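Local structure of aspartate aminotransferase (Leishmania major, 4H51) at residues G365-C377 with F386-L398. The protein probably catalyses the reversible, pyridoxal phosphate-dependent transfer of the amino group of L-aspartate to 2-oxoglutarate, working as a homodimer. Numbering follows the deposited sequence.
Sequences GMFSFLGLSKAQC and FITVSGRANMAGL
The guanidinium of R392 lies flat on the ring of F367, planes 20° apart and centres 3.8 Å from each other, in a cation-pi stack. The extended start of the arginine chain (CG anti to the backbone N, chi1 -163°) brings CD over the ring, 3.5 Å from its centroid, and the bend at chi3 (75°) then turns NE and the guanidinium down onto it. M366 CB covers the opposite face of F367. Further along, F369 receives S390 O over one face, 3.4 Å from CE1. On the other side of the two-stranded antiparallel ribbon, S368 CB meets M395 SD at 3.5 Å, while L370 CD1 packs on A393 CB and I387 CD1; C377 SG touches the same I387 methyl. S368 and A393 form the hydrogen-bonded pair, N to O both ways, flanked by the non-hydrogen-bonded pairs F367-N394 and F369-R392. Beyond the strand ends, L370 N donates to G391 O (2.9 Å) and M395 N to M366 O (2.7 Å). The type I turn T388-G391 is braced by T388 OG1, which accepts from R392 N, and two waters tie it to the loop opposite, one bridging G371 N and S390 O, the other L372 O and V389 O. A capping box of S373 and Q376 starts helix 374-382. R392 NH1 bonds N201 OD1 and NH2 bonds V50 O. From its S-G-R-x-N sequence, R392 is probably the arginine that in relatives binds the substrate's alpha-carboxylate. In this small domain, L370 and L372 rest on helix 400-416, M395 and A396 on helix 320-350, T388 and R392 on helix 31-41; F386 backbone-bonds A47, pairing strands 385-386 and 47-48 in parallel.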
loop_
_atom_site.group_PDB
_atom_site.type_symbol
_atom_site.label_atom_id
_atom_site.label_comp_id
_atom_site.label_asym_id
_atom_site.label_seq_id
_atom_site.Cartn_x
_atom_site.Cartn_y
_atom_site.Cartn_z
ATOM N N GLY B 365 4.134 -11.123 24.695
ATOM C CA GLY B 365 3.900 -10.188 23.619
ATOM C C GLY B 365 3.139 -8.995 24.144
ATOM O O GLY B 365 3.235 -8.674 25.319
ATOM N N MET B 366 2.415 -8.321 23.292
ATOM C CA MET B 366 1.728 -7.100 23.709
ATOM C C MET B 366 0.460 -7.347 24.517
ATOM O O MET B 366 0.134 -6.561 25.416
ATOM C CB MET B 366 1.352 -6.285 22.502
ATOM C CG MET B 366 2.506 -5.389 22.103
ATOM S SD MET B 366 1.876 -3.892 21.359
ATOM C CE MET B 366 3.555 -3.253 21.168
ATOM N N PHE B 367 -0.224 -8.444 24.218
ATOM C CA PHE B 367 -1.554 -8.661 24.790
ATOM C C PHE B 367 -1.641 -9.636 25.989
ATOM O O PHE B 367 -0.741 -10.488 26.241
ATOM C CB PHE B 367 -2.465 -9.128 23.688
ATOM C CG PHE B 367 -2.549 -8.189 22.518
ATOM C CD1 PHE B 367 -3.199 -6.962 22.628
ATOM C CD2 PHE B 367 -2.032 -8.547 21.283
ATOM C CE1 PHE B 367 -3.320 -6.109 21.531
ATOM C CE2 PHE B 367 -2.148 -7.697 20.182
ATOM C CZ PHE B 367 -2.787 -6.482 20.292
ATOM N N SER B 368 -2.742 -9.468 26.730
ATOM C CA SER B 368 -3.280 -10.461 27.658
ATOM C C SER B 368 -4.717 -10.744 27.143
ATOM O O SER B 368 -5.453 -9.812 26.787
ATOM C CB SER B 368 -3.258 -9.850 29.051
ATOM O OG SER B 368 -3.580 -10.712 30.142
ATOM N N PHE B 369 -5.084 -12.017 27.018
ATOM C CA PHE B 369 -6.465 -12.430 26.897
ATOM C C PHE B 369 -6.909 -12.761 28.338
ATOM O O PHE B 369 -6.498 -13.778 28.882
ATOM C CB PHE B 369 -6.523 -13.667 25.992
ATOM C CG PHE B 369 -7.663 -13.687 25.034
ATOM C CD1 PHE B 369 -7.990 -12.564 24.304
ATOM C CD2 PHE B 369 -8.363 -14.851 24.785
ATOM C CE1 PHE B 369 -9.026 -12.570 23.404
ATOM C CE2 PHE B 369 -9.405 -14.857 23.896
ATOM C CZ PHE B 369 -9.738 -13.727 23.194
ATOM N N LEU B 370 -7.693 -11.882 28.967
ATOM C CA LEU B 370 -7.845 -11.919 30.418
ATOM C C LEU B 370 -8.834 -12.987 30.890
ATOM O O LEU B 370 -8.774 -13.380 32.021
ATOM C CB LEU B 370 -8.293 -10.551 30.961
ATOM C CG LEU B 370 -7.293 -9.427 30.735
ATOM C CD1 LEU B 370 -7.898 -8.052 31.013
ATOM C CD2 LEU B 370 -6.074 -9.681 31.620
ATOM N N GLY B 371 -9.765 -13.375 30.043
ATOM C CA GLY B 371 -10.735 -14.425 30.389
ATOM C C GLY B 371 -12.094 -13.923 30.841
ATOM O O GLY B 371 -13.008 -14.713 31.057
ATOM N N LEU B 372 -12.278 -12.622 30.922
ATOM C CA LEU B 372 -13.546 -12.083 31.364
ATOM C C LEU B 372 -14.661 -12.307 30.321
ATOM O O LEU B 372 -14.388 -12.389 29.105
ATOM C CB LEU B 372 -13.381 -10.587 31.686
ATOM C CG LEU B 372 -12.359 -10.167 32.771
ATOM C CD1 LEU B 372 -12.273 -8.638 32.814
ATOM C CD2 LEU B 372 -12.713 -10.718 34.154
ATOM N N SER B 373 -15.916 -12.378 30.798
ATOM C CA SER B 373 -17.099 -12.500 29.938
ATOM C C SER B 373 -17.303 -11.241 29.127
ATOM O O SER B 373 -16.719 -10.185 29.450
ATOM C CB SER B 373 -18.374 -12.685 30.781
ATOM O OG SER B 373 -18.991 -11.407 31.022
ATOM N N LYS B 374 -18.201 -11.310 28.143
ATOM C CA LYS B 374 -18.560 -10.135 27.345
ATOM C C LYS B 374 -19.074 -8.973 28.228
ATOM O O LYS B 374 -18.623 -7.824 28.089
ATOM C CB LYS B 374 -19.616 -10.475 26.269
ATOM C CG LYS B 374 -20.051 -9.290 25.389
ATOM C CD LYS B 374 -20.800 -9.728 24.125
ATOM C CE LYS B 374 -21.235 -8.534 23.276
ATOM N NZ LYS B 374 -22.600 -8.027 23.610
ATOM N N ALA B 375 -20.024 -9.280 29.103
ATOM C CA ALA B 375 -20.625 -8.263 29.971
ATOM C C ALA B 375 -19.573 -7.642 30.915
ATOM O O ALA B 375 -19.575 -6.433 31.131
ATOM C CB ALA B 375 -21.812 -8.847 30.765
ATOM N N GLN B 376 -18.706 -8.474 31.487
ATOM C CA GLN B 376 -17.559 -7.981 32.260
ATOM C C GLN B 376 -16.610 -7.051 31.506
ATOM O O GLN B 376 -16.127 -6.050 32.079
ATOM C CB GLN B 376 -16.787 -9.141 32.856
ATOM C CG GLN B 376 -17.606 -9.862 33.889
ATOM C CD GLN B 376 -16.988 -11.177 34.293
ATOM O OE1 GLN B 376 -16.169 -11.739 33.564
ATOM N NE2 GLN B 376 -17.391 -11.688 35.439
ATOM N N CYS B 377 -16.317 -7.359 30.245
ATOM C CA CYS B 377 -15.465 -6.480 29.461
ATOM C C CYS B 377 -16.180 -5.140 29.158
ATOM O O CYS B 377 -15.587 -4.073 29.259
ATOM C CB CYS B 377 -15.007 -7.162 28.178
ATOM S SG CYS B 377 -14.056 -8.693 28.446
ATOM N N PHE B 386 -10.450 0.380 28.851
ATOM C CA PHE B 386 -10.835 0.004 27.495
ATOM C C PHE B 386 -10.013 -1.195 27.018
ATOM O O PHE B 386 -8.980 -1.054 26.351
ATOM C CB PHE B 386 -10.671 1.165 26.515
ATOM C CG PHE B 386 -11.561 2.350 26.808
ATOM C CD1 PHE B 386 -12.830 2.443 26.232
ATOM C CD2 PHE B 386 -11.126 3.368 27.633
ATOM C CE1 PHE B 386 -13.641 3.531 26.480
ATOM C CE2 PHE B 386 -11.923 4.464 27.874
ATOM C CZ PHE B 386 -13.197 4.542 27.301
ATOM N N ILE B 387 -10.489 -2.352 27.418
ATOM C CA ILE B 387 -10.107 -3.628 26.798
ATOM C C ILE B 387 -11.155 -4.013 25.740
ATOM O O ILE B 387 -12.266 -3.445 25.726
ATOM C CB ILE B 387 -9.970 -4.730 27.870
ATOM C CG1 ILE B 387 -11.299 -5.029 28.533
ATOM C CG2 ILE B 387 -8.976 -4.303 28.944
ATOM C CD1 ILE B 387 -11.221 -6.110 29.559
ATOM N N THR B 388 -10.859 -4.993 24.880
ATOM C CA THR B 388 -11.891 -5.466 23.969
ATOM C C THR B 388 -12.969 -6.313 24.656
ATOM O O THR B 388 -12.801 -6.857 25.769
ATOM C CB THR B 388 -11.317 -6.259 22.788
ATOM O OG1 THR B 388 -10.969 -7.603 23.238
ATOM C CG2 THR B 388 -10.083 -5.533 22.204
ATOM N N VAL B 389 -14.093 -6.454 23.945
ATOM C CA VAL B 389 -15.193 -7.261 24.412
ATOM C C VAL B 389 -14.832 -8.756 24.566
ATOM O O VAL B 389 -15.468 -9.478 25.304
ATOM C CB VAL B 389 -16.452 -7.075 23.520
ATOM C CG1 VAL B 389 -16.894 -5.627 23.548
ATOM C CG2 VAL B 389 -16.205 -7.503 22.092
ATOM N N SER B 390 -13.797 -9.197 23.872
ATOM C CA SER B 390 -13.259 -10.573 24.032
ATOM C C SER B 390 -12.230 -10.745 25.166
ATOM O O SER B 390 -11.700 -11.841 25.398
ATOM C CB SER B 390 -12.647 -11.028 22.712
ATOM O OG SER B 390 -11.606 -10.141 22.279
ATOM N N GLY B 391 -11.950 -9.655 25.858
ATOM C CA GLY B 391 -11.043 -9.650 26.991
ATOM C C GLY B 391 -9.587 -9.387 26.646
ATOM O O GLY B 391 -8.716 -9.629 27.462
ATOM N N ARG B 392 -9.315 -8.878 25.452
ATOM C CA ARG B 392 -7.952 -8.527 25.064
ATOM C C ARG B 392 -7.518 -7.180 25.585
ATOM O O ARG B 392 -8.217 -6.179 25.378
ATOM C CB ARG B 392 -7.791 -8.500 23.523
ATOM C CG ARG B 392 -6.325 -8.542 23.138
ATOM C CD ARG B 392 -6.044 -8.373 21.645
ATOM N NE ARG B 392 -6.201 -6.984 21.205
ATOM C CZ ARG B 392 -6.120 -6.564 19.932
ATOM N NH1 ARG B 392 -5.891 -7.432 18.961
ATOM N NH2 ARG B 392 -6.269 -5.259 19.639
ATOM N N ALA B 393 -6.340 -7.139 26.195
ATOM C CA ALA B 393 -5.787 -5.931 26.774
ATOM C C ALA B 393 -4.400 -5.750 26.217
ATOM O O ALA B 393 -3.620 -6.686 26.246
ATOM C CB ALA B 393 -5.709 -6.040 28.317
ATOM N N ASN B 394 -4.096 -4.555 25.708
ATOM C CA ASN B 394 -2.738 -4.178 25.348
ATOM C C ASN B 394 -1.973 -3.860 26.598
ATOM O O ASN B 394 -2.070 -2.784 27.123
ATOM C CB ASN B 394 -2.747 -2.972 24.404
ATOM C CG ASN B 394 -1.376 -2.468 24.113
ATOM O OD1 ASN B 394 -0.407 -3.221 24.216
ATOM N ND2 ASN B 394 -1.260 -1.156 23.817
ATOM N N MET B 395 -1.165 -4.807 27.057
ATOM C CA MET B 395 -0.399 -4.632 28.256
ATOM C C MET B 395 0.719 -3.651 28.045
ATOM O O MET B 395 1.161 -3.002 28.979
ATOM C CB MET B 395 0.161 -5.971 28.776
ATOM C CG MET B 395 -0.866 -7.084 28.898
ATOM S SD MET B 395 -2.153 -6.768 30.149
ATOM C CE MET B 395 -1.278 -6.991 31.697
ATOM N N ALA B 396 1.125 -3.461 26.791
ATOM C CA ALA B 396 2.162 -2.481 26.485
ATOM C C ALA B 396 1.620 -1.050 26.550
ATOM O O ALA B 396 2.383 -0.098 26.493
ATOM C CB ALA B 396 2.720 -2.760 25.088
ATOM N N GLY B 397 0.311 -0.907 26.692
ATOM C CA GLY B 397 -0.300 0.420 26.853
ATOM C C GLY B 397 -0.413 0.884 28.286
ATOM O O GLY B 397 -0.861 2.003 28.538
ATOM N N LEU B 398 -0.040 -0.003 29.212
ATOM C CA LEU B 398 -0.144 0.260 30.635
ATOM C C LEU B 398 1.006 1.103 31.188
ATOM O O LEU B 398 2.124 1.084 30.679
ATOM C CB LEU B 398 -0.182 -1.050 31.412
ATOM C CG LEU B 398 -1.410 -1.904 31.304
ATOM C CD1 LEU B 398 -1.160 -3.288 31.929
ATOM C CD2 LEU B 398 -2.650 -1.206 31.876
HETATM O O HOH W 1 -10.448 -13.432 27.316
HETATM O O HOH W 2 -15.190 -11.856 26.490
#